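Local structure of Lmo2125 protein (Listeria monocytogenes serovar 1/2a, 5TU0) at residues E42-M45 / F46-L49; P53-P57 / A58-P62; T161-Y164 / F165-L169; L190-K193 / G194-E197. The protein binds maltose and probably delivers it to a membrane transporter, as an extracellular solute-binding lipoprotein of the maltose-binding (MalE) type. The protein carries 2 engineered substitutions. All coordinates share one frame; numbering follows the deposited sequence.

Contact 1. Residues E42-M45 / F46-L49; sequences EKDM and FETL
Asp44 reaches over the start of helix 45-58 and accepts from Glu47 N through OD1, at 2.9 Å. OD1 uses its anti lone pair, the one away from OD2. The group gets there because CG stands anti to the Asp44 backbone N (chi1 178°), which carries the carboxylate alongside the first turn. Glu47 CG lies against the same oxygen. Asp44 is thus the N-cap of the helix that follows strand 37-42 in this solute-binding fold. Its negative charge probably suits the amide end of the helix. Lys43 is laid across the turn at about a right angle to Glu47. Its extended chain passes Thr48, CG meeting OG1 at 3.4 Å, and then bends at its last torsion. NZ ends in a long salt bridge of 3.7 Å with Glu47 OE1. Thr48 N donates to Asp44 O, 3.0 Å away and nearly in line with the C=O. A water bridges Lys43 O and Thr48 OG1. Met45 runs straight to SD and turns there (chi3 69°). That bend sets CE over one face of the Phe46 ring, 3.8 Å from the centroid and displaced toward CZ, a CH-pi contact. The sulfur stands farther off in an oblique Met-aromatic contact.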
loop_
_atom_site.group_PDB
_atom_site.type_symbol
_atom_site.label_atom_id
_atom_site.label_comp_id
_atom_site.label_asym_id
_atom_site.label_seq_id
_atom_site.Cartn_x
_atom_site.Cartn_y
_atom_site.Cartn_z
ATOM N N GLU A 42 19.658 -12.052 6.687
ATOM C CA GLU A 42 19.203 -10.721 6.339
ATOM C C GLU A 42 19.457 -10.481 4.863
ATOM O O GLU A 42 20.567 -10.704 4.365
ATOM C CB GLU A 42 19.900 -9.655 7.191
ATOM C CG GLU A 42 19.359 -8.232 6.973
ATOM C CD GLU A 42 19.739 -7.610 5.629
ATOM O OE1 GLU A 42 20.873 -7.869 5.173
ATOM O OE2 GLU A 42 18.928 -6.836 5.032
ATOM N N LYS A 43 18.426 -10.021 4.161
ATOM C CA LYS A 43 18.552 -9.706 2.748
ATOM C C LYS A 43 17.370 -8.857 2.305
ATOM O O LYS A 43 16.242 -9.073 2.744
ATOM C CB LYS A 43 18.635 -10.993 1.917
ATOM C CG LYS A 43 18.897 -10.794 0.433
ATOM C CD LYS A 43 19.257 -12.132 -0.200
ATOM C CE LYS A 43 19.303 -12.083 -1.710
ATOM N NZ LYS A 43 20.375 -11.191 -2.215
ATOM N N ASP A 44 17.635 -7.872 1.454
ATOM C CA ASP A 44 16.578 -7.022 0.912
ATOM C C ASP A 44 15.394 -7.891 0.448
ATOM O O ASP A 44 15.596 -8.900 -0.229
ATOM C CB ASP A 44 17.140 -6.182 -0.245
ATOM C CG ASP A 44 16.098 -5.308 -0.887
ATOM O OD1 ASP A 44 15.411 -5.769 -1.835
ATOM O OD2 ASP A 44 15.995 -4.140 -0.468
ATOM N N MET A 45 14.175 -7.495 0.816
ATOM C CA MET A 45 12.968 -8.280 0.522
ATOM C C MET A 45 12.780 -8.536 -0.969
ATOM O O MET A 45 12.534 -9.670 -1.394
ATOM C CB MET A 45 11.714 -7.599 1.101
ATOM C CG MET A 45 10.429 -8.431 0.986
ATOM S SD MET A 45 8.919 -7.606 1.571
ATOM C CE MET A 45 8.724 -6.347 0.320
ATOM N N PHE A 46 12.897 -7.477 -1.758
ATOM C CA PHE A 46 12.732 -7.594 -3.196
ATOM C C PHE A 46 13.865 -8.376 -3.875
ATOM O O PHE A 46 13.601 -9.135 -4.785
ATOM C CB PHE A 46 12.528 -6.220 -3.808
ATOM C CG PHE A 46 11.274 -5.528 -3.317
ATOM C CD1 PHE A 46 10.013 -5.959 -3.744
ATOM C CD2 PHE A 46 11.342 -4.436 -2.446
ATOM C CE1 PHE A 46 8.855 -5.313 -3.316
ATOM C CE2 PHE A 46 10.186 -3.787 -2.017
ATOM C CZ PHE A 46 8.942 -4.227 -2.450
ATOM N N GLU A 47 15.110 -8.219 -3.418
ATOM C CA GLU A 47 16.222 -8.978 -3.992
ATOM C C GLU A 47 16.028 -10.489 -3.761
ATOM O O GLU A 47 16.288 -11.302 -4.641
ATOM C CB GLU A 47 17.565 -8.523 -3.432
ATOM C CG GLU A 47 17.989 -7.149 -3.922
ATOM C CD GLU A 47 19.361 -6.735 -3.418
ATOM O OE1 GLU A 47 20.116 -7.607 -2.935
ATOM O OE2 GLU A 47 19.688 -5.526 -3.523
ATOM N N THR A 48 15.572 -10.851 -2.573
ATOM C CA THR A 48 15.290 -12.255 -2.259
ATOM C C THR A 48 14.282 -12.876 -3.258
ATOM O O THR A 48 14.478 -13.980 -3.768
ATOM C CB THR A 48 14.697 -12.357 -0.846
ATOM O OG1 THR A 48 15.641 -11.841 0.100
ATOM C CG2 THR A 48 14.331 -13.790 -0.496
ATOM N N LEU A 49 13.191 -12.159 -3.495
ATOM C CA LEU A 49 12.153 -12.604 -4.404
ATOM C C LEU A 49 12.628 -12.618 -5.871
ATOM O O LEU A 49 12.283 -13.556 -6.610
ATOM C CB LEU A 49 10.899 -11.760 -4.235
ATOM C CG LEU A 49 10.290 -11.790 -2.830
ATOM C CD1 LEU A 49 9.149 -10.794 -2.760
ATOM C CD2 LEU A 49 9.829 -13.193 -2.421
HETATM O O HOH W 1 14.897 -11.379 2.588
#

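Contact 2. Residues P53-P57 / A58-P62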
loop_
_atom_site.group_PDB
_atom_site.type_symbol
_atom_site.label_atom_id
_atom_site.label_comp_id
_atom_site.label_asym_id
_atom_site.label_seq_id
_atom_site.Cartn_x
_atom_site.Cartn_y
_atom_site.Cartn_z
ATOM N N PRO A 53 13.656 -17.507 -8.361
ATOM C CA PRO A 53 13.569 -18.439 -9.489
ATOM C C PRO A 53 14.876 -19.182 -9.806
ATOM O O PRO A 53 14.827 -20.250 -10.402
ATOM C CB PRO A 53 13.166 -17.536 -10.671
ATOM C CG PRO A 53 12.537 -16.350 -10.043
ATOM C CD PRO A 53 13.312 -16.139 -8.776
ATOM N N LEU A 54 16.016 -18.605 -9.421
ATOM C CA LEU A 54 17.337 -19.228 -9.628
ATOM C C LEU A 54 17.835 -19.933 -8.353
ATOM O O LEU A 54 18.404 -21.028 -8.428
ATOM C CB LEU A 54 18.353 -18.186 -10.102
ATOM C CG LEU A 54 18.039 -17.493 -11.445
ATOM C CD1 LEU A 54 18.984 -16.336 -11.709
ATOM C CD2 LEU A 54 18.074 -18.458 -12.616
ATOM N N ASP A 55 17.625 -19.327 -7.183
ATOM C CA ASP A 55 18.051 -19.971 -5.914
ATOM C C ASP A 55 17.251 -21.245 -5.604
ATOM O O ASP A 55 17.785 -22.214 -5.030
ATOM C CB ASP A 55 17.873 -19.013 -4.743
ATOM C CG ASP A 55 18.770 -17.809 -4.819
ATOM O OD1 ASP A 55 19.763 -17.821 -5.565
ATOM O OD2 ASP A 55 18.492 -16.845 -4.102
ATOM N N GLY A 56 15.970 -21.223 -5.960
ATOM C CA GLY A 56 15.060 -22.335 -5.698
ATOM C C GLY A 56 15.509 -23.674 -6.257
ATOM O O GLY A 56 15.677 -24.637 -5.501
ATOM N N PRO A 57 15.689 -23.758 -7.583
ATOM C CA PRO A 57 16.189 -25.012 -8.174
ATOM C C PRO A 57 17.609 -25.383 -7.697
ATOM O O PRO A 57 17.965 -26.580 -7.656
ATOM C CB PRO A 57 16.164 -24.723 -9.679
ATOM C CG PRO A 57 15.108 -23.676 -9.837
ATOM C CD PRO A 57 15.231 -22.809 -8.615
ATOM N N ALA A 58 18.406 -24.378 -7.332
ATOM C CA ALA A 58 19.752 -24.622 -6.839
ATOM C C ALA A 58 19.759 -25.236 -5.424
ATOM O O ALA A 58 20.779 -25.763 -4.974
ATOM C CB ALA A 58 20.549 -23.317 -6.853
ATOM N N GLY A 59 18.613 -25.177 -4.744
ATOM C CA GLY A 59 18.482 -25.641 -3.371
ATOM C C GLY A 59 19.079 -24.650 -2.385
ATOM O O GLY A 59 19.340 -25.018 -1.247
ATOM N N THR A 60 19.302 -23.403 -2.821
ATOM C CA THR A 60 19.908 -22.360 -1.982
ATOM C C THR A 60 18.953 -21.268 -1.481
ATOM O O THR A 60 19.392 -20.349 -0.781
ATOM C CB THR A 60 21.022 -21.625 -2.758
ATOM O OG1 THR A 60 20.444 -20.828 -3.812
ATOM C CG2 THR A 60 22.045 -22.625 -3.333
ATOM N N ALA A 61 17.666 -21.338 -1.837
ATOM C CA ALA A 61 16.725 -20.304 -1.413
ATOM C C ALA A 61 16.292 -20.530 0.030
ATOM O O ALA A 61 16.240 -21.680 0.482
ATOM C CB ALA A 61 15.492 -20.329 -2.300
ATOM N N PRO A 62 15.939 -19.446 0.746
ATOM C CA PRO A 62 15.421 -19.606 2.109
ATOM C C PRO A 62 14.085 -20.357 2.086
ATOM O O PRO A 62 13.430 -20.433 1.037
ATOM C CB PRO A 62 15.206 -18.150 2.568
ATOM C CG PRO A 62 14.949 -17.415 1.305
ATOM C CD PRO A 62 15.873 -18.035 0.313
HETATM O O HOH W 2 15.954 -23.771 -2.681
#
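Asp55 O is gripped by two groups of one residue, Thr60. Thr60 N donates to Asp55 O over 2.9 Å. Thr60 OG1 donates to the same oxygen at 3.2 Å, and it comes in more from the flank, with a C=O...OG1 angle of 101°. A weak third bond comes from Ala61 N. The hydroxyl can fold back like this because OG1 sits between the Thr60 backbone N and carbonyl carbon (chi1 69°). There it also lies against the Asp55 side chain, 3.3 Å from CB, and the two side chains meet at about a right angle. Asp55 CB has a second neighbour in Ala61 CB at 3.7 Å. The Ala61 methyl lies against the last turn and also touches Leu52 of the same helix. Gly59 N donates to Gly56 O at 3.1 Å, from above the carbonyl plane and not along a lone pair. A water accepts from Ala61 N and lies 3.0 Å from Gly56 O, linking loop and helix. Ala58 CB rests on Leu54 O and Asp55 O at 3.5 Å each. Gly59 has positive phi (77°), which turns the chain out of the helix. Together with the bonds from Thr60 N to Asp55 O and from Gly59 N to Gly56 O, this makes a Schellman motif, and it ends helix 45-58 before strand 64-68.

Contact 3. Residues T161-Y164 / F165-L169. With GLC (alpha-D-glucopyranose), chain B.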
loop_
_atom_site.group_PDB
_atom_site.type_symbol
_atom_site.label_atom_id
_atom_site.label_comp_id
_atom_site.label_asym_id
_atom_site.label_seq_id
_atom_site.Cartn_x
_atom_site.Cartn_y
_atom_site.Cartn_z
ATOM N N THR A 161 -0.630 12.952 -9.787
ATOM C CA THR A 161 -0.135 12.494 -11.093
ATOM C C THR A 161 0.227 11.008 -11.007
ATOM O O THR A 161 0.336 10.333 -12.025
ATOM C CB THR A 161 1.103 13.259 -11.584
ATOM O OG1 THR A 161 2.104 13.280 -10.556
ATOM C CG2 THR A 161 0.732 14.683 -11.948
ATOM N N ASP A 162 0.448 10.527 -9.782
ATOM C CA ASP A 162 0.808 9.139 -9.521
ATOM C C ASP A 162 -0.494 8.363 -9.253
ATOM O O ASP A 162 -1.196 8.615 -8.262
ATOM C CB ASP A 162 1.766 9.091 -8.318
ATOM C CG ASP A 162 2.369 7.710 -8.073
ATOM O OD1 ASP A 162 1.698 6.690 -8.306
ATOM O OD2 ASP A 162 3.517 7.661 -7.581
ATOM N N PHE A 163 -0.822 7.427 -10.140
ATOM C CA PHE A 163 -2.041 6.641 -9.992
ATOM C C PHE A 163 -2.126 5.909 -8.664
ATOM O O PHE A 163 -3.213 5.694 -8.156
ATOM C CB PHE A 163 -2.177 5.660 -11.147
ATOM C CG PHE A 163 -3.422 4.849 -11.102
ATOM C CD1 PHE A 163 -4.659 5.456 -11.246
ATOM C CD2 PHE A 163 -3.361 3.458 -10.989
ATOM C CE1 PHE A 163 -5.818 4.703 -11.228
ATOM C CE2 PHE A 163 -4.524 2.709 -10.971
ATOM C CZ PHE A 163 -5.744 3.333 -11.095
ATOM N N TYR A 164 -0.993 5.530 -8.085
ATOM C CA TYR A 164 -1.044 4.891 -6.767
ATOM C C TYR A 164 -1.734 5.795 -5.727
ATOM O O TYR A 164 -2.460 5.318 -4.848
ATOM C CB TYR A 164 0.353 4.471 -6.298
ATOM C CG TYR A 164 0.313 3.761 -4.977
ATOM C CD1 TYR A 164 0.017 2.405 -4.902
ATOM C CD2 TYR A 164 0.524 4.455 -3.798
ATOM C CE1 TYR A 164 -0.042 1.760 -3.674
ATOM C CE2 TYR A 164 0.465 3.826 -2.580
ATOM C CZ TYR A 164 0.185 2.484 -2.525
ATOM O OH TYR A 164 0.128 1.884 -1.296
ATOM N N PHE A 165 -1.481 7.096 -5.822
ATOM C CA PHE A 165 -2.091 8.086 -4.948
ATOM C C PHE A 165 -3.507 8.485 -5.348
ATOM O O PHE A 165 -4.406 8.541 -4.500
ATOM C CB PHE A 165 -1.194 9.337 -4.876
ATOM C CG PHE A 165 0.042 9.129 -4.064
ATOM C CD1 PHE A 165 1.128 8.460 -4.592
ATOM C CD2 PHE A 165 0.123 9.611 -2.767
ATOM C CE1 PHE A 165 2.275 8.250 -3.839
ATOM C CE2 PHE A 165 1.267 9.409 -2.003
ATOM C CZ PHE A 165 2.343 8.731 -2.536
ATOM N N SER A 166 -3.720 8.740 -6.638
ATOM C CA SER A 166 -5.026 9.177 -7.093
ATOM C C SER A 166 -6.090 8.099 -7.206
ATOM O O SER A 166 -7.278 8.437 -7.266
ATOM C CB SER A 166 -4.918 9.906 -8.436
ATOM O OG SER A 166 -4.481 9.017 -9.443
ATOM N N TYR A 167 -5.697 6.823 -7.235
ATOM C CA TYR A 167 -6.689 5.754 -7.381
ATOM C C TYR A 167 -7.834 5.846 -6.386
ATOM O O TYR A 167 -8.997 5.735 -6.770
ATOM C CB TYR A 167 -6.071 4.358 -7.307
ATOM C CG TYR A 167 -7.153 3.308 -7.335
ATOM C CD1 TYR A 167 -7.928 3.123 -8.477
ATOM C CD2 TYR A 167 -7.447 2.546 -6.217
ATOM C CE1 TYR A 167 -8.936 2.194 -8.512
ATOM C CE2 TYR A 167 -8.463 1.602 -6.249
ATOM C CZ TYR A 167 -9.195 1.433 -7.400
ATOM O OH TYR A 167 -10.205 0.520 -7.456
ATOM N N GLY A 168 -7.512 6.065 -5.111
ATOM C CA GLY A 168 -8.531 6.172 -4.088
ATOM C C GLY A 168 -9.547 7.289 -4.273
ATOM O O GLY A 168 -10.650 7.206 -3.751
ATOM N N LEU A 169 -9.183 8.306 -5.044
ATOM C CA LEU A 169 -10.092 9.389 -5.351
ATOM C C LEU A 169 -11.100 8.886 -6.384
ATOM O O LEU A 169 -12.305 9.050 -6.240
ATOM C CB LEU A 169 -9.308 10.586 -5.919
ATOM C CG LEU A 169 -10.093 11.757 -6.487
ATOM C CD1 LEU A 169 -10.985 12.383 -5.427
ATOM C CD2 LEU A 169 -9.145 12.786 -7.089
HETATM C C1 GLC B . 4.461 1.855 -2.041
HETATM C C2 GLC B . 3.700 0.549 -2.283
HETATM C C3 GLC B . 3.947 0.009 -3.688
HETATM C C4 GLC B . 3.646 1.095 -4.718
HETATM C C5 GLC B . 4.485 2.336 -4.421
HETATM C C6 GLC B . 4.208 3.445 -5.437
HETATM O O2 GLC B . 4.089 -0.433 -1.316
HETATM O O3 GLC B . 3.125 -1.142 -3.913
HETATM O O4 GLC B . 3.904 0.618 -6.045
HETATM O O5 GLC B . 4.199 2.799 -3.093
HETATM O O6 GLC B . 4.716 4.701 -4.965
HETATM O O HOH W 3 -5.160 6.129 -3.433
#
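The maltose pocket takes one wall from the first turn of helix 163-172, where Tyr164 lays a ring face against a glucose unit. Tyr164 CD1 is 3.9 Å from C4 of the sugar, and the ring oxygen O5 lies over the same face, toward the rim. CG of Tyr164 is anti to its own N (chi1 -177°), and this swings the ring out to the sugar. Its edge points at the face of Phe165, with the planes 78° apart and the centroids 5.9 Å apart. The Phe165 ring in turn meets Asp162 at its edge, Phe165 CD1 lying 3.8 Å from Asp162 CG. Asp162 is the N-cap: OD1 accepts from Tyr164 N at 2.9 Å, on the anti side and somewhat out of the carboxylate plane. OD2 has Lys159 as a salt-bridge partner. In one of two conformers of Tyr167, its CB sits over the Phe163 face, a CH-pi contact. Phe165 probably helps to limit the turning of the Tyr164 ring. The sugar lies against this ring face at van der Waals distance, through carbons and O5. This is consistent with the aromatic-sugar contacts common in carbohydrate-binding proteins.

Contact 4. Residues L190-K193 / G194-E197; sequences LNNK and GSVE
Asn192 folds its amide back over the first turn of helix 193-208, with OD1 3.3 Å from Ser195 OG and closer still to the Ser195 backbone. The key bond is Ser195 N to Asn192 OD1, 2.8 Å long. It is nearly straight at hydrogen, 172°, and the donor lies almost in line with the side-chain C=O. CG of Asn192 is placed between its own backbone N and carbonyl carbon (chi1 73°), and the amide oxygen thereby faces the amide of Ser195. The other end of the amide is held too, since ND2 donates to Gly174 O. The rotation of the group is therefore fixed from both sides. Ser195 points its CB toward the incoming loop and sets it 3.2 Å from Leu190 O. Its OG passes Leu190 CA at 3.4 Å and bonds to Gly189 O. Val196 N donates to Asn192 O at 3.1 Å, and Glu197 N to Lys193 O at 3.0 Å. These are the first regular bonds of the helix. Val196 CG2 lies against Asn192 O, at 3.5 Å. Asn191 ND2 is hydrogen-bonded to Asp374 OD1 of helix 369-387. Asn192 is thus a neutral N-cap. It satisfies an amide of the first turn without adding a formal charge, while the Ser195 hydroxyl ties the same turn to the residue ending strand 187-189.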
loop_
_atom_site.group_PDB
_atom_site.type_symbol
_atom_site.label_atom_id
_atom_site.label_comp_id
_atom_site.label_asym_id
_atom_site.label_seq_id
_atom_site.Cartn_x
_atom_site.Cartn_y
_atom_site.Cartn_z
ATOM N N LEU A 190 -11.848 2.357 -15.069
ATOM C CA LEU A 190 -11.139 3.658 -14.995
ATOM C C LEU A 190 -11.688 4.754 -15.897
ATOM O O LEU A 190 -11.235 5.904 -15.816
ATOM C CB LEU A 190 -9.644 3.467 -15.240
ATOM C CG LEU A 190 -8.956 2.551 -14.225
ATOM C CD1 LEU A 190 -7.493 2.335 -14.613
ATOM C CD2 LEU A 190 -9.074 3.052 -12.797
ATOM N N ASN A 191 -12.671 4.428 -16.729
ATOM C CA ASN A 191 -13.321 5.436 -17.558
ATOM C C ASN A 191 -14.834 5.426 -17.346
ATOM O O ASN A 191 -15.575 5.937 -18.188
ATOM C CB ASN A 191 -12.966 5.269 -19.036
ATOM C CG ASN A 191 -13.464 3.966 -19.614
ATOM O OD1 ASN A 191 -13.640 2.993 -18.901
ATOM N ND2 ASN A 191 -13.689 3.945 -20.912
ATOM N N ASN A 192 -15.294 4.851 -16.226
ATOM C CA ASN A 192 -16.727 4.861 -15.915
ATOM C C ASN A 192 -17.111 6.240 -15.382
ATOM O O ASN A 192 -16.237 7.078 -15.163
ATOM C CB ASN A 192 -17.161 3.697 -14.986
ATOM C CG ASN A 192 -16.710 3.848 -13.537
ATOM O OD1 ASN A 192 -16.068 4.820 -13.140
ATOM N ND2 ASN A 192 -17.057 2.854 -12.729
ATOM N N LYS A 193 -18.411 6.487 -15.209
ATOM C CA LYS A 193 -18.897 7.803 -14.740
ATOM C C LYS A 193 -18.191 8.279 -13.481
ATOM O O LYS A 193 -17.776 9.433 -13.389
ATOM C CB LYS A 193 -20.404 7.790 -14.470
ATOM C CG LYS A 193 -21.296 8.220 -15.620
ATOM C CD LYS A 193 -21.330 7.264 -16.787
ATOM C CE LYS A 193 -22.345 7.752 -17.823
ATOM N NZ LYS A 193 -22.383 6.873 -19.027
ATOM N N GLY A 194 -18.082 7.376 -12.516
ATOM C CA GLY A 194 -17.423 7.654 -11.251
ATOM C C GLY A 194 -15.977 8.074 -11.406
ATOM O O GLY A 194 -15.567 9.128 -10.862
ATOM N N SER A 195 -15.194 7.275 -12.139
ATOM C CA SER A 195 -13.775 7.622 -12.357
ATOM C C SER A 195 -13.639 9.024 -12.972
ATOM O O SER A 195 -12.777 9.806 -12.577
ATOM C CB SER A 195 -13.069 6.631 -13.275
ATOM O OG SER A 195 -12.872 5.377 -12.660
ATOM N N VAL A 196 -14.483 9.327 -13.948
ATOM C CA VAL A 196 -14.395 10.622 -14.614
ATOM C C VAL A 196 -14.736 11.754 -13.636
ATOM O O VAL A 196 -14.115 12.821 -13.695
ATOM C CB VAL A 196 -15.202 10.654 -15.924
ATOM C CG1 VAL A 196 -15.219 12.056 -16.511
ATOM C CG2 VAL A 196 -14.588 9.666 -16.906
ATOM N N GLU A 197 -15.684 11.521 -12.727
ATOM C CA GLU A 197 -15.968 12.527 -11.689
ATOM C C GLU A 197 -14.719 12.772 -10.835
ATOM O O GLU A 197 -14.407 13.916 -10.485
ATOM C CB GLU A 197 -17.108 12.112 -10.769
ATOM C CG GLU A 197 -18.512 12.435 -11.229
ATOM C CD GLU A 197 -19.534 11.908 -10.222
ATOM O OE1 GLU A 197 -19.862 10.692 -10.264
ATOM O OE2 GLU A 197 -19.993 12.711 -9.380
#

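Contact 1 comes first along the chain and turns strand 37-42 into helix 45-58. Contact 2 ends that same helix and leads on to strand 64-68. The two touch where Thr48 CG2 packs on Pro62 CG, so the start of the helix meets the loop that leaves it. Contact 3 opens helix 163-172 across the chain's centre from contact 1, their centres about 27 Å apart. Contact 4 then leads from strand 187-189 into helix 193-208. It meets contact 3 through Phe163 CZ and Leu190 CD2. All four are local turns in series, neither nested nor crossed. They form two touching pairs. Bound maltose lies against contact 3 and about 6 Å from the Phe46 side chain of contact 1.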